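Local coordinates for protein beta-1,4-exocellulase (Thermobifida fusca, PDB 4B4H) that probably cleaves cellulose from its chain ends to release cellobiose, as expected of the catalytic domain of a family 6 cellobiohydrolase, at residues A[21-26]-A[30-35]; A[116-121]-A[178-183]; A[203-208]-A[271-276]. All blocks are in the same frame, centred on the assembly; numbering follows the deposited sequence.

How the contacts relate
All three contacts lie within the glycoside hydrolase family 6 domain and follow one another along the chain without interleaving. Contact 1 comes first, where the loop leading to strand 38-40 folds back on the end of helix 16-24. Contact 2 brings helix 103-121 against the start of strand 180-185, and contact 3 joins helices 198-209 and 262-276. Strands 38-40 and 180-185 belong to the same largely parallel sheet. Contacts 1 and 3 stand on opposite sides of the chain's centre, their own centres about 38 Å apart; the centres of contacts 2 and 3 are about 24 Å apart. None touches another, so they illustrate how a barrel-like enzyme is built from separate local joints around one sheet.

Contact 1 (A[21-26]-A[30-35]); sequences KAAAEP and AVANES
The single methyl carbon of Ala32 settles against two successive alanines, Ala22 and Ala23, near the end of helix 16-24, and makes a compact example of a chain folding back on its own helix. Ala32 has a side chain of one atom, so CB is both its root and its tip. This atom lies 3.6 Å from the backbone N of Ala23 and, beside that, 3.7 Å from Ala23 CB. It also meets the methyl of Ala22, with 3.9 Å between Ala32 CB and Ala22 CB. The Ala22 methyl also reaches the backbone, at 4.0 Å between Ala22 CB and Ala32 CA. Such small groups let the two backbones come close: 5.1 Å separates Ala22 CA from Ala32 CA. No hydrogen bond spans the segments, and the contact rests on apolar touching alone, burying 117 Å² in all.

Ala32 is the second residue of a type I beta turn, Val31 to Glu34, closed by the bond from Glu34 N to Val31 O at 3.1 Å. The carbonyl O of Ala32 accepts a hydrogen bond from Ser19 OG, one turn earlier on the helix, which ties the same loop residue to the helix by a polar link.

Helix 406-414 lies against both segments, with Phe409 touching Ala22 and Val31, and Leu413 touching Val31. The loop is thus packed on the end of helix 16-24, with helix 406-414 against both, and leads on to strand 38-40.

Contact 2 (A[116-121]-A[178-183]); sequences DIMWDF and PNVYNY
Residues 116-121 of helix 103-121 face the entry of strand 180-185, with Met118 CA and Val180 CA 7.8 Å apart, the nearest such approach between the two segments. This is the helix-on-sheet layering of an alpha/beta barrel, the distorted form of which characterises family 6 glycoside hydrolases. Helix 103-121 leads into strand 127-133, and strand 180-185 pairs in parallel with that strand, so the helix reaches beyond the strand it precedes to the next one in the sheet.

Met118 supplies the buried part of the joint. Its CG stands beside the backbone N (chi1 -63°) and the chain beyond is extended, which carries the sulfur inward, across the valine at about a right angle. Met118 SD comes to rest 4.0 Å from Val180 CG2, the branch that lies beside its own backbone N. Ile129 of strand 127-133 touches the same methionine, and Leu174 of helix 162-175 touches Val180, so each of the two has a further apolar neighbour, one from the sheet and one from a helix.

Trp119 and Pro178 form a second contact, nearer the surface. The tryptophan's CB points away from the strand segment, yet with chi1 at -95°, off the usual staggered values, the indole turns back until the far side of its six-membered ring meets the proline. Pro178 CD lies 3.5 Å from Trp119 CZ3, approaching the ring obliquely. Both residues also touch a crystal neighbour, so this arrangement may owe something to the crystal.

A weak polar link lies beside these contacts, at Phe121. The side-chain amide of Asn179 serves the backbone carbonyl O of Leu127 through a weak hydrogen bond, and a second weak one runs from Asn179 ND2 to Phe121 O, 3.4 Å long with an N-H...O angle of 143°.

Contact 3 (A[203-208]-A[271-276]); sequences DIFYEA and QALIAK
Lys276 and Asp203 form a salt bridge between two helices, and a water adds a second route to the same lysine. The bond from Lys276 NZ to Asp203 OD1 is weak at 3.2 Å, and the two side chains cross at about a right angle. The water donates to Asp203 O at 3.0 Å and weakly accepts from Lys276 NZ, so the ammonium is linked to both the carboxylate and the backbone of one residue.

The lysine gets there by bending at chi2 (66°), which takes its aliphatic part obliquely across the root of the Tyr206 side chain. Lys276 CG lies 3.6 Å from Tyr206 CB, and Lys276 CE is 3.8 Å from Tyr206 CD2. Lys276 O stands oblique to the Tyr206 ring, 3.4 Å from Tyr206 CE1.

Deeper down the contact turns apolar. Leu273 CD2 sits at the edge of the Phe205 ring, in its plane, 3.7 Å from Phe205 CD2. Val202, on helix 198-209, touches Leu273 here and also the lysine nearer the surface.

The axes of the short helical segments pass 10.0 Å apart with a crossing angle of -51°. Such a helix pair, apolar inside and with its salt bridge toward the surface, belongs to the outer helical layer of the family 6 alpha/beta barrel.

Contact 1 (A[21-26]-A[30-35])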
ATOM      1  N   LYS A  21      -4.586  13.897  15.782  1.00 12.98           N
ATOM      2  CA  LYS A  21      -3.405  13.254  16.368  1.00 13.36           C
ATOM      3  C   LYS A  21      -2.095  13.826  15.820  1.00 13.21           C
ATOM      4  O   LYS A  21      -1.096  13.888  16.534  1.00 12.86           O
ATOM      5  CB  LYS A  21      -3.447  11.740  16.158  1.00 13.71           C
ATOM      6  CG  LYS A  21      -4.697  11.083  16.698  1.00 14.18           C
ATOM      7  CD  LYS A  21      -4.737   9.616  16.321  1.00 14.44           C
ATOM      8  CE  LYS A  21      -5.582   8.845  17.321  1.00 15.57           C
ATOM      9  NZ  LYS A  21      -7.027   9.192  17.228  1.00 15.90           N
ATOM     10  N   ALA A  22      -2.114  14.237  14.552  1.00 13.50           N
ATOM     11  CA  ALA A  22      -0.951  14.809  13.887  1.00 14.11           C
ATOM     12  C   ALA A  22      -0.653  16.209  14.422  1.00 14.60           C
ATOM     13  O   ALA A  22       0.491  16.503  14.799  1.00 14.86           O
ATOM     14  CB  ALA A  22      -1.173  14.842  12.379  1.00 13.87           C
ATOM     15  N   ALA A  23      -1.693  17.044  14.488  1.00 14.74           N
ATOM     16  CA  ALA A  23      -1.573  18.422  14.984  1.00 15.23           C
ATOM     17  C   ALA A  23      -1.156  18.490  16.453  1.00 15.50           C
ATOM     18  O   ALA A  23      -0.610  19.506  16.889  1.00 15.57           O
ATOM     19  CB  ALA A  23      -2.874  19.193  14.770  1.00 15.27           C
ATOM     20  N   ALA A  24      -1.425  17.419  17.205  1.00 15.60           N
ATOM     21  CA  ALA A  24      -1.086  17.357  18.629  1.00 15.79           C
ATOM     22  C   ALA A  24       0.395  17.113  18.894  1.00 15.25           C
ATOM     23  O   ALA A  24       0.895  17.425  19.975  1.00 15.86           O
ATOM     24  CB  ALA A  24      -1.912  16.295  19.323  1.00 15.84           C
ATOM     25  N   GLU A  25       1.091  16.530  17.923  1.00 14.95           N
ATOM     26  CA  GLU A  25       2.529  16.306  18.047  1.00 14.77           C
ATOM     27  C   GLU A  25       3.302  17.583  17.760  1.00 14.87           C
ATOM     28  O   GLU A  25       2.903  18.354  16.892  1.00 15.03           O
ATOM     29  CB  GLU A  25       2.983  15.213  17.086  1.00 14.83           C
ATOM     30  CG  GLU A  25       2.356  13.863  17.375  1.00 15.06           C
ATOM     31  CD  GLU A  25       2.951  13.175  18.587  1.00 14.82           C
ATOM     32  OE1 GLU A  25       3.976  13.653  19.125  1.00 14.88           O
ATOM     33  OE2 GLU A  25       2.397  12.137  18.999  1.00 14.39           O
ATOM     34  N   PRO A  26       4.418  17.805  18.478  1.00 14.91           N
ATOM     35  CA  PRO A  26       5.241  18.985  18.196  1.00 14.66           C
ATOM     36  C   PRO A  26       5.555  19.109  16.708  1.00 14.24           C
ATOM     37  O   PRO A  26       6.186  18.230  16.125  1.00 13.94           O
ATOM     38  CB  PRO A  26       6.518  18.731  19.009  1.00 14.59           C
ATOM     39  CG  PRO A  26       6.080  17.841  20.117  1.00 15.01           C
ATOM     40  CD  PRO A  26       4.975  16.986  19.570  1.00 15.07           C
ATOM     41  N   ALA A  30       2.009  21.053  10.621  1.00 13.06           N
ATOM     42  CA  ALA A  30       2.572  21.216   9.277  1.00 13.34           C
ATOM     43  C   ALA A  30       2.035  20.188   8.282  1.00 13.74           C
ATOM     44  O   ALA A  30       1.981  20.442   7.080  1.00 14.16           O
ATOM     45  CB  ALA A  30       4.087  21.142   9.332  1.00 13.81           C
ATOM     46  N   VAL A  31       1.641  19.033   8.795  1.00 13.31           N
ATOM     47  CA  VAL A  31       1.097  17.981   7.943  1.00 13.25           C
ATOM     48  C   VAL A  31      -0.304  17.545   8.335  1.00 13.14           C
ATOM     49  O   VAL A  31      -0.859  16.669   7.703  1.00 12.29           O
ATOM     50  CB  VAL A  31       2.021  16.742   7.874  1.00 13.55           C
ATOM     51  CG1 VAL A  31       3.305  17.073   7.135  1.00 14.19           C
ATOM     52  CG2 VAL A  31       2.316  16.201   9.266  1.00 13.44           C
ATOM     53  N   ALA A  32      -0.896  18.177   9.346  1.00 12.77           N
ATOM     54  CA  ALA A  32      -2.198  17.711   9.829  1.00 12.76           C
ATOM     55  C   ALA A  32      -3.349  17.962   8.853  1.00 12.49           C
ATOM     56  O   ALA A  32      -4.429  17.408   9.037  1.00 12.42           O
ATOM     57  CB  ALA A  32      -2.512  18.286  11.197  1.00 12.88           C
ATOM     58  N   ASN A  33      -3.114  18.787   7.827  1.00 12.07           N
ATOM     59  CA  ASN A  33      -4.095  19.096   6.787  0.50 12.10           C
ATOM     60  C   ASN A  33      -3.907  18.253   5.523  1.00 11.73           C
ATOM     61  O   ASN A  33      -4.458  18.578   4.470  1.00 11.59           O
ATOM     62  CB  ASN A  33      -4.014  20.582   6.405  0.50 12.47           C
ATOM     63  CG  ASN A  33      -4.303  21.509   7.570  0.50 12.62           C
ATOM     64  OD1 ASN A  33      -3.447  22.289   7.984  0.50 12.91           O
ATOM     65  ND2 ASN A  33      -5.515  21.432   8.099  0.50 12.68           N
ATOM     66  N   GLU A  34      -3.101  17.199   5.611  1.00 11.31           N
ATOM     67  CA  GLU A  34      -2.878  16.339   4.460  1.00 10.63           C
ATOM     68  C   GLU A  34      -3.977  15.293   4.411  1.00  9.80           C
ATOM     69  O   GLU A  34      -4.543  14.949   5.447  1.00  9.55           O
ATOM     70  CB  GLU A  34      -1.495  15.694   4.513  1.00 11.25           C
ATOM     71  CG  GLU A  34      -0.353  16.701   4.383  1.00 12.07           C
ATOM     72  CD  GLU A  34      -0.510  17.636   3.191  1.00 12.70           C
ATOM     73  OE1 GLU A  34      -0.696  17.165   2.050  1.00 13.46           O
ATOM     74  OE2 GLU A  34      -0.442  18.867   3.406  1.00 14.45           O
ATOM     75  N   SER A  35      -4.294  14.836   3.199  1.00  8.87           N
ATOM     76  CA  SER A  35      -5.283  13.775   2.966  1.00  8.53           C
ATOM     77  C   SER A  35      -4.713  12.376   3.217  1.00  8.35           C
ATOM     78  O   SER A  35      -3.655  12.017   2.684  1.00  8.38           O
ATOM     79  CB  SER A  35      -5.806  13.867   1.534  1.00  8.42           C
ATOM     80  OG  SER A  35      -6.819  12.900   1.297  1.00  8.84           O
TER

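Contact 2 (A[116-121]-A[178-183])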
ATOM      1  N   ASP A 116     -23.619  -0.833   0.006  1.00  9.30           N
ATOM      2  CA  ASP A 116     -24.885  -0.185   0.376  1.00 10.32           C
ATOM      3  C   ASP A 116     -24.698   1.261   0.829  1.00 10.47           C
ATOM      4  O   ASP A 116     -25.504   2.120   0.491  1.00 10.75           O
ATOM      5  CB  ASP A 116     -25.623  -0.990   1.452  1.00 11.86           C
ATOM      6  CG  ASP A 116     -26.096  -2.343   0.964  1.00 12.81           C
ATOM      7  OD1 ASP A 116     -26.211  -2.563  -0.267  1.00 13.56           O
ATOM      8  OD2 ASP A 116     -26.357  -3.213   1.837  1.00 13.48           O
ATOM      9  N   ILE A 117     -23.622   1.532   1.561  1.00 10.18           N
ATOM     10  CA  ILE A 117     -23.330   2.908   1.967  1.00  9.89           C
ATOM     11  C   ILE A 117     -22.831   3.764   0.796  1.00  9.79           C
ATOM     12  O   ILE A 117     -23.252   4.911   0.626  1.00 10.43           O
ATOM     13  CB  ILE A 117     -22.326   2.980   3.130  1.00 10.10           C
ATOM     14  CG1 ILE A 117     -22.906   2.296   4.374  1.00  9.82           C
ATOM     15  CG2 ILE A 117     -21.940   4.427   3.421  1.00 10.07           C
ATOM     16  CD1 ILE A 117     -21.918   2.159   5.512  1.00 10.16           C
ATOM     17  N   MET A 118     -21.948   3.212  -0.033  1.00  9.36           N
ATOM     18  CA  MET A 118     -21.429   4.001  -1.153  1.00  9.23           C
ATOM     19  C   MET A 118     -22.525   4.341  -2.161  1.00  9.58           C
ATOM     20  O   MET A 118     -22.535   5.431  -2.741  1.00  9.66           O
ATOM     21  CB  MET A 118     -20.230   3.313  -1.806  1.00  8.79           C
ATOM     22  CG  MET A 118     -19.068   3.199  -0.827  1.00  8.61           C
ATOM     23  SD  MET A 118     -17.623   2.484  -1.590  1.00  8.74           S
ATOM     24  CE  MET A 118     -16.407   2.634  -0.283  1.00  8.99           C
ATOM     25  N   TRP A 119     -23.451   3.412  -2.358  1.00  9.92           N
ATOM     26  CA  TRP A 119     -24.580   3.661  -3.234  1.00 10.55           C
ATOM     27  C   TRP A 119     -25.342   4.877  -2.793  1.00 11.01           C
ATOM     28  O   TRP A 119     -25.689   5.705  -3.620  1.00 10.83           O
ATOM     29  CB  TRP A 119     -25.495   2.444  -3.317  1.00 10.54           C
ATOM     30  CG  TRP A 119     -25.201   1.545  -4.487  1.00 10.61           C
ATOM     31  CD1 TRP A 119     -24.732   0.235  -4.458  1.00 10.69           C
ATOM     32  CD2 TRP A 119     -25.373   1.859  -5.912  1.00 10.46           C
ATOM     33  NE1 TRP A 119     -24.588  -0.265  -5.727  1.00 10.55           N
ATOM     34  CE2 TRP A 119     -24.958   0.658  -6.652  1.00 10.38           C
ATOM     35  CE3 TRP A 119     -25.792   2.982  -6.629  1.00 10.42           C
ATOM     36  CZ2 TRP A 119     -24.985   0.605  -8.032  1.00 10.20           C
ATOM     37  CZ3 TRP A 119     -25.833   2.908  -8.021  1.00 10.33           C
ATOM     38  CH2 TRP A 119     -25.428   1.752  -8.707  1.00 10.19           C
ATOM     39  N   ASP A 120     -25.613   5.012  -1.495  1.00 11.77           N
ATOM     40  CA  ASP A 120     -26.342   6.183  -1.012  1.00 12.80           C
ATOM     41  C   ASP A 120     -25.668   7.433  -1.542  1.00 13.17           C
ATOM     42  O   ASP A 120     -26.317   8.309  -2.124  1.00 13.91           O
ATOM     43  CB  ASP A 120     -26.353   6.250   0.511  1.00 13.65           C
ATOM     44  CG  ASP A 120     -27.169   5.141   1.146  1.00 14.19           C
ATOM     45  OD1 ASP A 120     -28.110   4.624   0.505  1.00 15.69           O
ATOM     46  OD2 ASP A 120     -26.860   4.787   2.299  1.00 15.21           O
ATOM     47  N   PHE A 121     -24.350   7.485  -1.372  1.00 12.93           N
ATOM     48  CA  PHE A 121     -23.579   8.671  -1.711  1.00 12.81           C
ATOM     49  C   PHE A 121     -23.391   8.958  -3.210  1.00 13.05           C
ATOM     50  O   PHE A 121     -22.919  10.029  -3.582  1.00 12.85           O
ATOM     51  CB  PHE A 121     -22.269   8.678  -0.910  1.00 12.62           C
ATOM     52  CG  PHE A 121     -22.482   8.929   0.565  1.00 12.38           C
ATOM     53  CD1 PHE A 121     -22.815   7.887   1.435  1.00 12.04           C
ATOM     54  CD2 PHE A 121     -22.413  10.226   1.078  1.00 12.41           C
ATOM     55  CE1 PHE A 121     -23.037   8.130   2.785  1.00 11.83           C
ATOM     56  CE2 PHE A 121     -22.646  10.474   2.422  1.00 11.92           C
ATOM     57  CZ  PHE A 121     -22.945   9.426   3.284  1.00 12.28           C
ATOM     58  N   PRO A 178     -21.544   4.479  -9.470  1.00  9.93           N
ATOM     59  CA  PRO A 178     -21.101   5.487 -10.448  1.00 10.16           C
ATOM     60  C   PRO A 178     -19.902   6.349 -10.074  1.00 10.36           C
ATOM     61  O   PRO A 178     -19.147   6.736 -10.969  1.00 10.76           O
ATOM     62  CB  PRO A 178     -22.336   6.373 -10.646  1.00 10.59           C
ATOM     63  CG  PRO A 178     -23.271   6.042  -9.549  1.00 10.69           C
ATOM     64  CD  PRO A 178     -22.956   4.657  -9.089  1.00 10.36           C
ATOM     65  N   ASN A 179     -19.732   6.674  -8.800  1.00  9.82           N
ATOM     66  CA  ASN A 179     -18.618   7.563  -8.421  1.00  9.37           C
ATOM     67  C   ASN A 179     -17.563   6.845  -7.575  1.00  8.60           C
ATOM     68  O   ASN A 179     -16.878   7.452  -6.763  1.00  8.06           O
ATOM     69  CB  ASN A 179     -19.150   8.836  -7.740  1.00 10.05           C
ATOM     70  CG  ASN A 179     -19.945   8.529  -6.488  1.00 10.31           C
ATOM     71  OD1 ASN A 179     -20.303   7.380  -6.251  1.00 10.84           O
ATOM     72  ND2 ASN A 179     -20.220   9.551  -5.673  1.00 10.59           N
ATOM     73  N   VAL A 180     -17.459   5.537  -7.771  1.00  7.96           N
ATOM     74  CA  VAL A 180     -16.409   4.750  -7.116  1.00  7.44           C
ATOM     75  C   VAL A 180     -15.339   4.367  -8.143  1.00  7.40           C
ATOM     76  O   VAL A 180     -15.649   3.940  -9.262  1.00  7.68           O
ATOM     77  CB  VAL A 180     -16.999   3.528  -6.352  1.00  7.39           C
ATOM     78  CG1 VAL A 180     -15.901   2.748  -5.642  1.00  7.45           C
ATOM     79  CG2 VAL A 180     -17.987   4.017  -5.319  1.00  7.55           C
ATOM     80  N   TYR A 181     -14.081   4.574  -7.753  1.00  6.89           N
ATOM     81  CA  TYR A 181     -12.926   4.333  -8.606  1.00  6.98           C
ATOM     82  C   TYR A 181     -12.032   3.285  -7.950  1.00  6.67           C
ATOM     83  O   TYR A 181     -11.304   3.579  -7.004  1.00  6.38           O
ATOM     84  CB  TYR A 181     -12.171   5.663  -8.842  1.00  7.55           C
ATOM     85  CG  TYR A 181     -13.025   6.723  -9.543  1.00  7.99           C
ATOM     86  CD1 TYR A 181     -14.020   7.427  -8.848  1.00  8.16           C
ATOM     87  CD2 TYR A 181     -12.833   7.016 -10.887  1.00  8.43           C
ATOM     88  CE1 TYR A 181     -14.812   8.378  -9.490  1.00  8.59           C
ATOM     89  CE2 TYR A 181     -13.613   7.972 -11.527  1.00  8.65           C
ATOM     90  CZ  TYR A 181     -14.595   8.643 -10.823  1.00  8.76           C
ATOM     91  OH  TYR A 181     -15.370   9.596 -11.461  1.00  9.27           O
ATOM     92  N   ASN A 182     -12.058   2.077  -8.506  1.00  6.24           N
ATOM     93  CA  ASN A 182     -11.326   0.945  -7.919  1.00  6.02           C
ATOM     94  C   ASN A 182      -9.881   0.872  -8.345  1.00  5.81           C
ATOM     95  O   ASN A 182      -9.594   0.805  -9.527  1.00  5.71           O
ATOM     96  CB  ASN A 182     -11.974  -0.376  -8.359  1.00  6.17           C
ATOM     97  CG  ASN A 182     -13.348  -0.617  -7.745  1.00  6.14           C
ATOM     98  OD1 ASN A 182     -13.640  -0.210  -6.620  1.00  6.11           O
ATOM     99  ND2 ASN A 182     -14.205  -1.266  -8.505  1.00  6.09           N
ATOM    100  N   TYR A 183      -8.977   0.782  -7.375  1.00  5.68           N
ATOM    101  CA  TYR A 183      -7.576   0.516  -7.674  1.00  5.77           C
ATOM    102  C   TYR A 183      -7.168  -0.783  -7.005  1.00  5.82           C
ATOM    103  O   TYR A 183      -7.274  -0.921  -5.794  1.00  6.00           O
ATOM    104  CB  TYR A 183      -6.664   1.676  -7.219  1.00  5.90           C
ATOM    105  CG  TYR A 183      -6.893   2.939  -7.991  1.00  5.97           C
ATOM    106  CD1 TYR A 183      -8.054   3.701  -7.801  1.00  5.95           C
ATOM    107  CD2 TYR A 183      -5.950   3.382  -8.903  1.00  6.09           C
ATOM    108  CE1 TYR A 183      -8.280   4.859  -8.540  1.00  5.98           C
ATOM    109  CE2 TYR A 183      -6.158   4.540  -9.640  1.00  5.93           C
ATOM    110  CZ  TYR A 183      -7.316   5.292  -9.434  1.00  6.05           C
ATOM    111  OH  TYR A 183      -7.539   6.448 -10.164  1.00  6.25           O
TER

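Contact 3 (A[203-208]-A[271-276])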
ATOM      1  N   ASP A 203      -0.817 -11.624 -14.728  1.00 10.97           N
ATOM      2  CA  ASP A 203      -1.791 -12.658 -15.059  1.00 11.31           C
ATOM      3  C   ASP A 203      -2.843 -12.810 -13.970  1.00 10.68           C
ATOM      4  O   ASP A 203      -4.039 -12.890 -14.284  1.00 10.58           O
ATOM      5  CB  ASP A 203      -1.100 -13.999 -15.317  1.00 12.41           C
ATOM      6  CG  ASP A 203      -0.295 -14.002 -16.602  1.00 12.77           C
ATOM      7  OD1 ASP A 203      -0.514 -13.110 -17.453  1.00 13.69           O
ATOM      8  OD2 ASP A 203       0.551 -14.908 -16.776  1.00 13.57           O
ATOM      9  N   ILE A 204      -2.393 -12.823 -12.712  1.00 10.72           N
ATOM     10  CA  ILE A 204      -3.288 -12.962 -11.566  1.00 10.11           C
ATOM     11  C   ILE A 204      -4.181 -11.733 -11.343  1.00  9.77           C
ATOM     12  O   ILE A 204      -5.336 -11.877 -10.961  1.00  9.50           O
ATOM     13  CB  ILE A 204      -2.566 -13.395 -10.256  1.00 10.29           C
ATOM     14  CG1 ILE A 204      -3.581 -14.036  -9.302  1.00 10.49           C
ATOM     15  CG2 ILE A 204      -1.832 -12.244  -9.578  1.00 10.56           C
ATOM     16  CD1 ILE A 204      -2.988 -14.841  -8.176  1.00 10.80           C
ATOM     17  N   PHE A 205      -3.654 -10.538 -11.610  1.00  9.36           N
ATOM     18  CA  PHE A 205      -4.499  -9.337 -11.555  1.00  9.48           C
ATOM     19  C   PHE A 205      -5.667  -9.459 -12.535  1.00  9.54           C
ATOM     20  O   PHE A 205      -6.814  -9.117 -12.211  1.00  9.00           O
ATOM     21  CB  PHE A 205      -3.682  -8.079 -11.864  1.00  9.48           C
ATOM     22  CG  PHE A 205      -2.595  -7.784 -10.861  1.00  9.39           C
ATOM     23  CD1 PHE A 205      -2.717  -8.179  -9.529  1.00  9.49           C
ATOM     24  CD2 PHE A 205      -1.464  -7.070 -11.245  1.00  9.28           C
ATOM     25  CE1 PHE A 205      -1.711  -7.895  -8.617  1.00  9.31           C
ATOM     26  CE2 PHE A 205      -0.457  -6.776 -10.337  1.00  9.68           C
ATOM     27  CZ  PHE A 205      -0.583  -7.191  -9.019  1.00  9.30           C
ATOM     28  N   TYR A 206      -5.356  -9.988 -13.717  1.00  9.71           N
ATOM     29  CA  TYR A 206      -6.320 -10.135 -14.801  1.00 10.24           C
ATOM     30  C   TYR A 206      -7.342 -11.203 -14.444  1.00 10.19           C
ATOM     31  O   TYR A 206      -8.535 -11.005 -14.630  1.00 10.42           O
ATOM     32  CB  TYR A 206      -5.602 -10.473 -16.114  1.00 11.16           C
ATOM     33  CG  TYR A 206      -6.511 -10.473 -17.332  1.00 11.75           C
ATOM     34  CD1 TYR A 206      -6.815  -9.278 -18.012  1.00 11.98           C
ATOM     35  CD2 TYR A 206      -7.072 -11.655 -17.801  1.00 12.25           C
ATOM     36  CE1 TYR A 206      -7.658  -9.277 -19.115  1.00 12.64           C
ATOM     37  CE2 TYR A 206      -7.907 -11.664 -18.908  1.00 12.53           C
ATOM     38  CZ  TYR A 206      -8.194 -10.479 -19.558  1.00 12.89           C
ATOM     39  OH  TYR A 206      -9.023 -10.500 -20.649  1.00 13.54           O
ATOM     40  N   GLU A 207      -6.868 -12.318 -13.895  1.00 10.13           N
ATOM     41  CA  GLU A 207      -7.746 -13.374 -13.392  1.00 10.33           C
ATOM     42  C   GLU A 207      -8.777 -12.788 -12.418  1.00  9.90           C
ATOM     43  O   GLU A 207      -9.976 -13.014 -12.596  1.00 10.05           O
ATOM     44  CB  GLU A 207      -6.934 -14.499 -12.736  1.00 10.98           C
ATOM     45  CG  GLU A 207      -7.755 -15.691 -12.248  1.00 11.95           C
ATOM     46  CD  GLU A 207      -6.914 -16.754 -11.546  1.00 12.87           C
ATOM     47  OE1 GLU A 207      -5.708 -16.531 -11.333  1.00 14.24           O
ATOM     48  OE2 GLU A 207      -7.468 -17.820 -11.198  1.00 14.27           O
ATOM     49  N   ALA A 208      -8.301 -12.025 -11.430  1.00  9.40           N
ATOM     50  CA  ALA A 208      -9.169 -11.433 -10.382  1.00  8.95           C
ATOM     51  C   ALA A 208     -10.208 -10.486 -10.963  1.00  8.76           C
ATOM     52  O   ALA A 208     -11.381 -10.519 -10.596  1.00  8.51           O
ATOM     53  CB  ALA A 208      -8.335 -10.705  -9.331  1.00  9.05           C
ATOM     54  N   GLN A 271       1.878  -0.692 -18.630  1.00 12.25           N
ATOM     55  CA  GLN A 271       1.965  -1.193 -20.005  1.00 12.37           C
ATOM     56  C   GLN A 271       1.681  -2.692 -20.107  1.00 12.04           C
ATOM     57  O   GLN A 271       0.909  -3.119 -20.958  1.00 11.48           O
ATOM     58  CB  GLN A 271       3.311  -0.827 -20.652  1.00 13.70           C
ATOM     59  CG  GLN A 271       3.466   0.648 -21.028  1.00 14.75           C
ATOM     60  CD  GLN A 271       2.185   1.279 -21.559  1.00 15.50           C
ATOM     61  OE1 GLN A 271       1.508   0.725 -22.436  1.00 16.22           O
ATOM     62  NE2 GLN A 271       1.839   2.439 -21.018  1.00 15.88           N
ATOM     63  N   ALA A 272       2.292  -3.477 -19.220  1.00 11.52           N
ATOM     64  CA  ALA A 272       2.037  -4.917 -19.164  1.00 11.16           C
ATOM     65  C   ALA A 272       0.552  -5.218 -18.984  1.00 10.90           C
ATOM     66  O   ALA A 272       0.003  -6.091 -19.657  1.00 10.78           O
ATOM     67  CB  ALA A 272       2.853  -5.567 -18.065  1.00 11.74           C
ATOM     68  N   LEU A 273      -0.108  -4.461 -18.107  1.00 10.42           N
ATOM     69  CA  LEU A 273      -1.507  -4.728 -17.780  1.00 10.22           C
ATOM     70  C   LEU A 273      -2.422  -4.411 -18.943  1.00 10.26           C
ATOM     71  O   LEU A 273      -3.377  -5.136 -19.202  1.00 10.10           O
ATOM     72  CB  LEU A 273      -1.934  -3.964 -16.527  1.00  9.93           C
ATOM     73  CG  LEU A 273      -1.264  -4.457 -15.239  1.00  9.61           C
ATOM     74  CD1 LEU A 273      -1.171  -3.305 -14.245  1.00  9.77           C
ATOM     75  CD2 LEU A 273      -1.951  -5.678 -14.622  1.00  9.99           C
ATOM     76  N   ILE A 274      -2.132  -3.322 -19.648  1.00 10.56           N
ATOM     77  CA  ILE A 274      -2.935  -2.964 -20.806  1.00 11.28           C
ATOM     78  C   ILE A 274      -2.799  -4.034 -21.888  1.00 11.62           C
ATOM     79  O   ILE A 274      -3.802  -4.449 -22.469  1.00 11.85           O
ATOM     80  CB  ILE A 274      -2.584  -1.565 -21.357  1.00 11.25           C
ATOM     81  CG1 ILE A 274      -2.791  -0.502 -20.271  1.00 11.44           C
ATOM     82  CG2 ILE A 274      -3.448  -1.245 -22.574  1.00 11.48           C
ATOM     83  CD1 ILE A 274      -2.486   0.911 -20.727  1.00 11.38           C
ATOM     84  N   ALA A 275      -1.571  -4.512 -22.092  1.00 12.29           N
ATOM     85  CA  ALA A 275      -1.288  -5.591 -23.046  1.00 12.50           C
ATOM     86  C   ALA A 275      -2.053  -6.877 -22.706  1.00 13.07           C
ATOM     87  O   ALA A 275      -2.591  -7.549 -23.594  1.00 13.17           O
ATOM     88  CB  ALA A 275       0.215  -5.843 -23.144  1.00 12.93           C
ATOM     89  N   LYS A 276      -2.109  -7.200 -21.418  1.00 12.85           N
ATOM     90  CA  LYS A 276      -2.900  -8.323 -20.913  1.00 13.35           C
ATOM     91  C   LYS A 276      -4.402  -8.173 -21.185  1.00 13.27           C
ATOM     92  O   LYS A 276      -5.115  -9.178 -21.362  1.00 13.48           O
ATOM     93  CB  LYS A 276      -2.636  -8.500 -19.414  1.00 13.24           C
ATOM     94  CG  LYS A 276      -3.256  -9.737 -18.779  1.00 13.43           C
ATOM     95  CD  LYS A 276      -2.656 -11.037 -19.297  1.00 13.81           C
ATOM     96  CE  LYS A 276      -3.394 -12.232 -18.705  1.00 13.93           C
ATOM     97  NZ  LYS A 276      -3.033 -13.549 -19.314  1.00 14.35           N
TER
HETATM   98  O   HOH W   1      -4.532 -14.541 -16.687  1.00 15.83           O